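Local coordinates for protein HcgC (Methanococcus maripaludis S2, PDB 5O4J) that probably transfers a methyl group from S-adenosylmethionine to a carbon of the pyridinol precursor during biosynthesis of the iron-guanylylpyridinol cofactor of [Fe]-hydrogenase, at residues A[45-50]-A[108-113]; A[14-19]-A[241-246]. One frame throughout, in Å; residues are numbered along the deposited sequence.

Contact 1 (A[45-50]-A[108-113]); sequences AIVFGA and LVIDLT. With SAH (S-adenosyl-L-homocysteine), chain E; PJL ((3~{E})-3-[(~{E})-3-oxidanylprop-2-enoyl]iminopropanoic acid), chain H.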
loop_
_atom_site.group_PDB
_atom_site.type_symbol
_atom_site.label_atom_id
_atom_site.label_comp_id
_atom_site.label_asym_id
_atom_site.label_seq_id
_atom_site.Cartn_x
_atom_site.Cartn_y
_atom_site.Cartn_z
ATOM N N ALA A 45 28.005 21.770 -26.482
ATOM C CA ALA A 45 26.819 21.085 -26.001
ATOM C C ALA A 45 25.796 22.118 -25.562
ATOM O O ALA A 45 26.139 23.089 -24.883
ATOM C CB ALA A 45 27.150 20.151 -24.836
ATOM N N ILE A 46 24.546 21.916 -25.964
ATOM C CA ILE A 46 23.435 22.745 -25.511
ATOM C C ILE A 46 22.458 21.855 -24.758
ATOM O O ILE A 46 22.019 20.822 -25.276
ATOM C CB ILE A 46 22.749 23.475 -26.678
ATOM C CG1 ILE A 46 23.720 24.518 -27.237
ATOM C CG2 ILE A 46 21.443 24.131 -26.209
ATOM C CD1 ILE A 46 23.135 25.481 -28.247
ATOM N N VAL A 47 22.147 22.250 -23.528
ATOM C CA VAL A 47 21.243 21.523 -22.647
ATOM C C VAL A 47 20.036 22.414 -22.395
ATOM O O VAL A 47 20.184 23.535 -21.889
ATOM C CB VAL A 47 21.931 21.149 -21.327
ATOM C CG1 VAL A 47 20.966 20.417 -20.399
ATOM C CG2 VAL A 47 23.176 20.321 -21.600
ATOM N N PHE A 48 18.848 21.921 -22.748
ATOM C CA PHE A 48 17.600 22.633 -22.496
ATOM C C PHE A 48 17.009 22.159 -21.173
ATOM O O PHE A 48 16.795 20.956 -20.978
ATOM C CB PHE A 48 16.594 22.411 -23.626
ATOM C CG PHE A 48 16.986 23.039 -24.928
ATOM C CD1 PHE A 48 16.654 24.350 -25.209
ATOM C CD2 PHE A 48 17.675 22.307 -25.879
ATOM C CE1 PHE A 48 17.015 24.931 -26.408
ATOM C CE2 PHE A 48 18.034 22.883 -27.082
ATOM C CZ PHE A 48 17.701 24.189 -27.347
ATOM N N GLY A 49 16.745 23.105 -20.269
ATOM C CA GLY A 49 16.111 22.806 -19.001
ATOM C C GLY A 49 17.088 22.773 -17.844
ATOM O O GLY A 49 17.750 21.761 -17.612
ATOM N N ALA A 50 17.192 23.888 -17.123
ATOM C CA ALA A 50 18.153 23.991 -16.025
ATOM C C ALA A 50 17.663 23.257 -14.783
ATOM O O ALA A 50 18.456 22.640 -14.064
ATOM C CB ALA A 50 18.426 25.459 -15.704
ATOM N N LEU A 108 26.266 18.426 -29.687
ATOM C CA LEU A 108 25.531 17.645 -28.697
ATOM C C LEU A 108 24.351 18.477 -28.217
ATOM O O LEU A 108 24.535 19.602 -27.746
ATOM C CB LEU A 108 26.423 17.252 -27.517
ATOM C CG LEU A 108 25.735 16.622 -26.300
ATOM C CD1 LEU A 108 25.033 15.315 -26.653
ATOM C CD2 LEU A 108 26.734 16.417 -25.169
ATOM N N VAL A 109 23.149 17.930 -28.334
ATOM C CA VAL A 109 21.937 18.583 -27.851
ATOM C C VAL A 109 21.263 17.634 -26.872
ATOM O O VAL A 109 21.098 16.446 -27.163
ATOM C CB VAL A 109 20.986 18.960 -29.005
ATOM C CG1 VAL A 109 19.679 19.549 -28.479
ATOM C CG2 VAL A 109 21.660 19.950 -29.956
ATOM N N ILE A 110 20.891 18.151 -25.706
ATOM C CA ILE A 110 20.177 17.375 -24.703
ATOM C C ILE A 110 18.950 18.182 -24.316
ATOM O O ILE A 110 19.079 19.318 -23.845
ATOM C CB ILE A 110 21.038 17.070 -23.464
ATOM C CG1 ILE A 110 22.315 16.333 -23.896
ATOM C CG2 ILE A 110 20.243 16.251 -22.457
ATOM C CD1 ILE A 110 23.257 15.987 -22.759
ATOM N N ASP A 111 17.770 17.595 -24.501
ATOM C CA ASP A 111 16.515 18.216 -24.088
ATOM C C ASP A 111 16.049 17.555 -22.801
ATOM O O ASP A 111 15.645 16.390 -22.805
ATOM C CB ASP A 111 15.432 18.083 -25.150
ATOM C CG ASP A 111 14.058 18.424 -24.600
ATOM O OD1 ASP A 111 13.967 19.353 -23.764
ATOM O OD2 ASP A 111 13.078 17.743 -24.963
ATOM N N LEU A 112 16.083 18.311 -21.707
ATOM C CA LEU A 112 15.638 17.846 -20.404
ATOM C C LEU A 112 14.321 18.482 -19.979
ATOM O O LEU A 112 13.940 18.367 -18.805
ATOM C CB LEU A 112 16.714 18.150 -19.355
ATOM C CG LEU A 112 18.101 17.579 -19.652
ATOM C CD1 LEU A 112 19.120 18.065 -18.634
ATOM C CD2 LEU A 112 18.054 16.067 -19.660
ATOM N N THR A 113 13.609 19.145 -20.898
ATOM C CA THR A 113 12.476 19.966 -20.480
ATOM C C THR A 113 11.232 19.136 -20.196
ATOM O O THR A 113 10.381 19.564 -19.412
ATOM C CB THR A 113 12.160 21.043 -21.523
ATOM O OG1 THR A 113 11.809 20.449 -22.780
ATOM C CG2 THR A 113 13.346 21.968 -21.707
HETATM N N SAH E . 12.994 16.492 -16.378
HETATM C CA SAH E . 13.573 17.491 -15.429
HETATM C CB SAH E . 12.510 18.527 -15.068
HETATM C CG SAH E . 12.321 19.550 -16.186
HETATM S SD SAH E . 11.194 20.841 -15.722
HETATM C C SAH E . 14.059 16.843 -14.164
HETATM O O SAH E . 14.547 17.571 -13.265
HETATM O OXT SAH E . 13.940 15.615 -14.063
HETATM C "C5'" SAH E . 11.256 21.890 -17.144
HETATM C "C4'" SAH E . 12.488 22.787 -17.178
HETATM O "O4'" SAH E . 12.700 23.212 -18.530
HETATM C "C3'" SAH E . 12.277 24.056 -16.376
HETATM O "O3'" SAH E . 13.524 24.568 -15.877
HETATM C "C2'" SAH E . 11.663 24.970 -17.409
HETATM O "O2'" SAH E . 11.762 26.365 -17.101
HETATM C "C1'" SAH E . 12.460 24.618 -18.643
HETATM N N9 SAH E . 11.737 24.829 -19.907
HETATM C C8 SAH E . 10.431 24.574 -20.148
HETATM N N7 SAH E . 10.143 24.863 -21.443
HETATM C C5 SAH E . 11.284 25.281 -22.025
HETATM C C6 SAH E . 11.687 25.730 -23.371
HETATM N N6 SAH E . 10.775 25.789 -24.369
HETATM N N1 SAH E . 12.975 26.080 -23.556
HETATM C C2 SAH E . 13.889 26.018 -22.577
HETATM N N3 SAH E . 13.598 25.624 -21.326
HETATM C C4 SAH E . 12.333 25.253 -21.011
HETATM O O14 PJL H . 9.497 17.897 -12.198
HETATM C C12 PJL H . 8.780 16.857 -12.079
HETATM O O13 PJL H . 9.123 15.837 -11.450
HETATM C C10 PJL H . 7.405 16.747 -12.702
HETATM C C4 PJL H . 7.297 17.440 -14.035
HETATM N N5 PJL H . 7.057 18.674 -14.121
HETATM C C6 PJL H . 6.934 19.328 -15.293
HETATM O O8 PJL H . 6.233 20.324 -15.386
HETATM C C7 PJL H . 7.630 18.865 -16.519
HETATM C C2 PJL H . 8.383 17.768 -16.518
HETATM O O1 PJL H . 9.005 17.318 -17.583
#

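Contact 2 (A[14-19]-A[241-246]); sequences SKIKIK and ELEEIL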
loop_
_atom_site.group_PDB
_atom_site.type_symbol
_atom_site.label_atom_id
_atom_site.label_comp_id
_atom_site.label_asym_id
_atom_site.label_seq_id
_atom_site.Cartn_x
_atom_site.Cartn_y
_atom_site.Cartn_z
ATOM N N SER A 14 16.109 12.523 10.002
ATOM C CA SER A 14 16.995 11.727 9.166
ATOM C C SER A 14 18.273 12.498 8.859
ATOM O O SER A 14 18.262 13.720 8.679
ATOM C CB SER A 14 16.305 11.307 7.864
ATOM O OG SER A 14 15.951 12.409 7.029
ATOM N N LYS A 15 19.389 11.770 8.828
ATOM C CA LYS A 15 20.633 12.371 8.361
ATOM C C LYS A 15 20.546 12.718 6.884
ATOM O O LYS A 15 21.055 13.759 6.454
ATOM C CB LYS A 15 21.807 11.431 8.624
ATOM C CG LYS A 15 22.092 11.203 10.097
ATOM C CD LYS A 15 23.102 10.089 10.288
ATOM C CE LYS A 15 23.352 9.832 11.758
ATOM N NZ LYS A 15 24.070 10.996 12.349
ATOM N N ILE A 16 19.918 11.851 6.094
ATOM C CA ILE A 16 19.724 12.123 4.676
ATOM C C ILE A 16 18.810 13.331 4.512
ATOM O O ILE A 16 17.695 13.360 5.046
ATOM C CB ILE A 16 19.159 10.876 3.976
ATOM C CG1 ILE A 16 20.263 9.827 3.816
ATOM C CG2 ILE A 16 18.529 11.218 2.610
ATOM C CD1 ILE A 16 19.732 8.430 3.618
ATOM N N LYS A 17 19.285 14.331 3.773
ATOM C CA LYS A 17 18.527 15.537 3.478
ATOM C C LYS A 17 17.865 15.423 2.113
ATOM O O LYS A 17 18.255 14.616 1.268
ATOM C CB LYS A 17 19.428 16.772 3.500
ATOM C CG LYS A 17 20.002 17.121 4.871
ATOM C CD LYS A 17 21.070 18.195 4.712
ATOM C CE LYS A 17 21.537 18.745 6.054
ATOM N NZ LYS A 17 22.618 19.744 5.851
ATOM N N ILE A 18 16.857 16.266 1.894
ATOM C CA ILE A 18 16.205 16.273 0.590
ATOM C C ILE A 18 17.237 16.496 -0.512
ATOM O O ILE A 18 17.214 15.822 -1.554
ATOM C CB ILE A 18 15.089 17.334 0.553
ATOM C CG1 ILE A 18 14.069 17.095 1.678
ATOM C CG2 ILE A 18 14.340 17.265 -0.765
ATOM C CD1 ILE A 18 13.317 18.335 2.058
ATOM N N LYS A 19 18.188 17.416 -0.286
ATOM C CA LYS A 19 19.197 17.702 -1.301
ATOM C C LYS A 19 20.055 16.478 -1.605
ATOM O O LYS A 19 20.575 16.347 -2.720
ATOM C CB LYS A 19 20.084 18.869 -0.868
ATOM C CG LYS A 19 20.950 18.630 0.365
ATOM C CD LYS A 19 21.879 19.823 0.585
ATOM C CE LYS A 19 22.806 19.613 1.771
ATOM N NZ LYS A 19 23.711 20.788 1.969
ATOM N N GLU A 241 17.357 2.232 11.214
ATOM C CA GLU A 241 16.410 1.766 10.206
ATOM C C GLU A 241 15.924 2.923 9.344
ATOM O O GLU A 241 15.659 2.746 8.146
ATOM C CB GLU A 241 15.230 1.062 10.881
ATOM C CG GLU A 241 15.613 -0.222 11.600
ATOM C CD GLU A 241 16.045 0.010 13.047
ATOM O OE1 GLU A 241 16.353 1.165 13.416
ATOM O OE2 GLU A 241 16.086 -0.974 13.817
ATOM N N LEU A 242 15.812 4.115 9.936
ATOM C CA LEU A 242 15.392 5.300 9.193
ATOM C C LEU A 242 16.297 5.554 7.992
ATOM O O LEU A 242 15.819 5.739 6.864
ATOM C CB LEU A 242 15.387 6.503 10.139
ATOM C CG LEU A 242 15.196 7.914 9.598
ATOM C CD1 LEU A 242 13.959 8.037 8.746
ATOM C CD2 LEU A 242 15.148 8.905 10.776
ATOM N N GLU A 243 17.613 5.560 8.207
ATOM C CA GLU A 243 18.528 5.800 7.095
ATOM C C GLU A 243 18.547 4.617 6.124
ATOM O O GLU A 243 18.641 4.810 4.908
ATOM C CB GLU A 243 19.942 6.075 7.610
ATOM C CG GLU A 243 20.087 7.204 8.661
ATOM C CD GLU A 243 19.508 8.538 8.215
ATOM O OE1 GLU A 243 19.776 8.950 7.068
ATOM O OE2 GLU A 243 18.820 9.187 9.029
ATOM N N GLU A 244 18.478 3.388 6.646
ATOM C CA GLU A 244 18.504 2.221 5.768
ATOM C C GLU A 244 17.307 2.207 4.821
ATOM O O GLU A 244 17.455 1.885 3.636
ATOM C CB GLU A 244 18.545 0.932 6.591
ATOM C CG GLU A 244 19.879 0.664 7.285
ATOM C CD GLU A 244 20.895 -0.021 6.384
ATOM O OE1 GLU A 244 22.107 0.093 6.660
ATOM O OE2 GLU A 244 20.483 -0.680 5.405
ATOM N N ILE A 245 16.115 2.553 5.314
ATOM C CA ILE A 245 14.932 2.544 4.461
ATOM C C ILE A 245 15.031 3.622 3.389
ATOM O O ILE A 245 14.688 3.390 2.225
ATOM C CB ILE A 245 13.665 2.703 5.320
ATOM C CG1 ILE A 245 13.428 1.415 6.105
ATOM C CG2 ILE A 245 12.456 3.047 4.463
ATOM C CD1 ILE A 245 12.502 1.578 7.269
ATOM N N LEU A 246 15.459 4.826 3.772
ATOM C CA LEU A 246 15.642 5.891 2.793
ATOM C C LEU A 246 16.672 5.486 1.754
ATOM O O LEU A 246 16.451 5.648 0.554
ATOM C CB LEU A 246 16.085 7.178 3.484
ATOM C CG LEU A 246 14.950 8.036 4.014
ATOM C CD1 LEU A 246 15.517 9.057 4.999
ATOM C CD2 LEU A 246 14.221 8.706 2.855
#

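Contact 1 (A[45-50]-A[108-113])
Phe48 and Asp111 face the same side of two adjacent parallel strands, 45-48 and 108-111, which run 8° apart. CG of Phe48 is anti to the carbonyl carbon (chi1 -68°), and the ring turns its edge to Val109. CG1 of Val109 meets that edge in plane, 4.0 Å from Phe48 CE2. SAH C2, on the adenine, also comes to the edge of this ring. Ala45, Val47, Leu108 and Ile110 project to the other face, where Ala45 CB packs on Leu108 CD2. Leu112 lies past the strand end. Its chain crosses Val47 obliquely, and Leu112 CD1 presses on Val47 CG1 at a tight 3.5 Å.

The backbones are joined by four hydrogen bonds. The straightest runs from Phe48 N to Ile110 O (2.8 Å). The last one, Leu112 N to Phe48 O, is more bent (149°).

Asp111 OD1 holds the turn after its strand. Thr113 N reaches it from above the carboxylate plane, at 2.9 Å, which makes an Asx turn. Thr113 OG1 donates to the syn lone pair of the same oxygen, at 2.6 Å from Asp111 OD1. Asp111 OD2 forms a salt bridge with Arg153. The turn sets Thr113 CG2 against the SAH ribose and adenine, 3.5 Å from SAH O4'. Thr113 O accepts a hydrogen bond from PJL O1. Gly49 has a positive phi that calls for glycine, and a CB there would crowd Leu112 and Thr113. Such ligand-binding loops at the C-terminal ends of neighbouring parallel strands are typical of a Rossmann-like nucleotide-binding site.

Contact 2 (A[14-19]-A[241-246])
Leu242 is the first residue of helix segment 241-246 to meet the 14-19 chain. Its CG is anti to the backbone N (chi1 171°), and its CD2 touches Ser14 CA at 3.7 Å.

Glu243 follows and makes the polar part of the contact. Its chain bends at chi2 (-55°), which brings the carboxylate against the backbone of 14-16. Lys15 N donates to Glu243 OE2 at 2.7 Å, from above the carboxylate plane. Ile16 N donates to the syn lone pair of Glu243 OE1, a longer bond of 3.1 Å. Two consecutive N-H groups are thus held by one carboxylate. The Lys15 chain lies nearly perpendicular to that of Glu243, but its NZ stays 6.5 Å from Glu243 OE2. The Ile16 and Glu243 side chains run antiparallel alongside each other, with Ile16 CG1 3.4 Å from Glu243 OE1. A glutamine here would probably weaken this grip, since an amide nitrogen could not accept from the N-H it would face.

One turn on, Leu246 packs on Ser14 and Ile16. Its CD1 lies 3.7 Å from Ser14 CB, and its CB meets Ile16 CD1. Ser14 OG reaches forward to donate to Ile16 O, two residues on, at 2.8 Å. Leu242 and Leu246 also touch Ile230 of strand 230-234. The contact ties helix 239-251 to the loop between strand 10-13 and helix 18-37 through a carboxylate accepting from two successive backbone N-H groups, with leucines packing toward the antiparallel sheet.

In the fold
The chain starts with strands 2-3 and 10-13 of the four-stranded antiparallel sheet. Segment 14-19 then leads into helix 18-37, which is followed by strand 42-48 of the seven-stranded mixed sheet. Contact 1 closes a loop of 57 residues that includes strands 65-72 and 87-90, and joins two neighbouring strands inside that sheet. Contact 2 closes much later, when helix 239-251 returns to segment 14-19. Its loop of 221 residues therefore encloses contact 1 entirely. The two do not touch: their centres are 31 Å apart, on opposite sides of the chain's centre. Contact 1 belongs to the SAH-binding sheet, contact 2 to the surroundings of the antiparallel sheet.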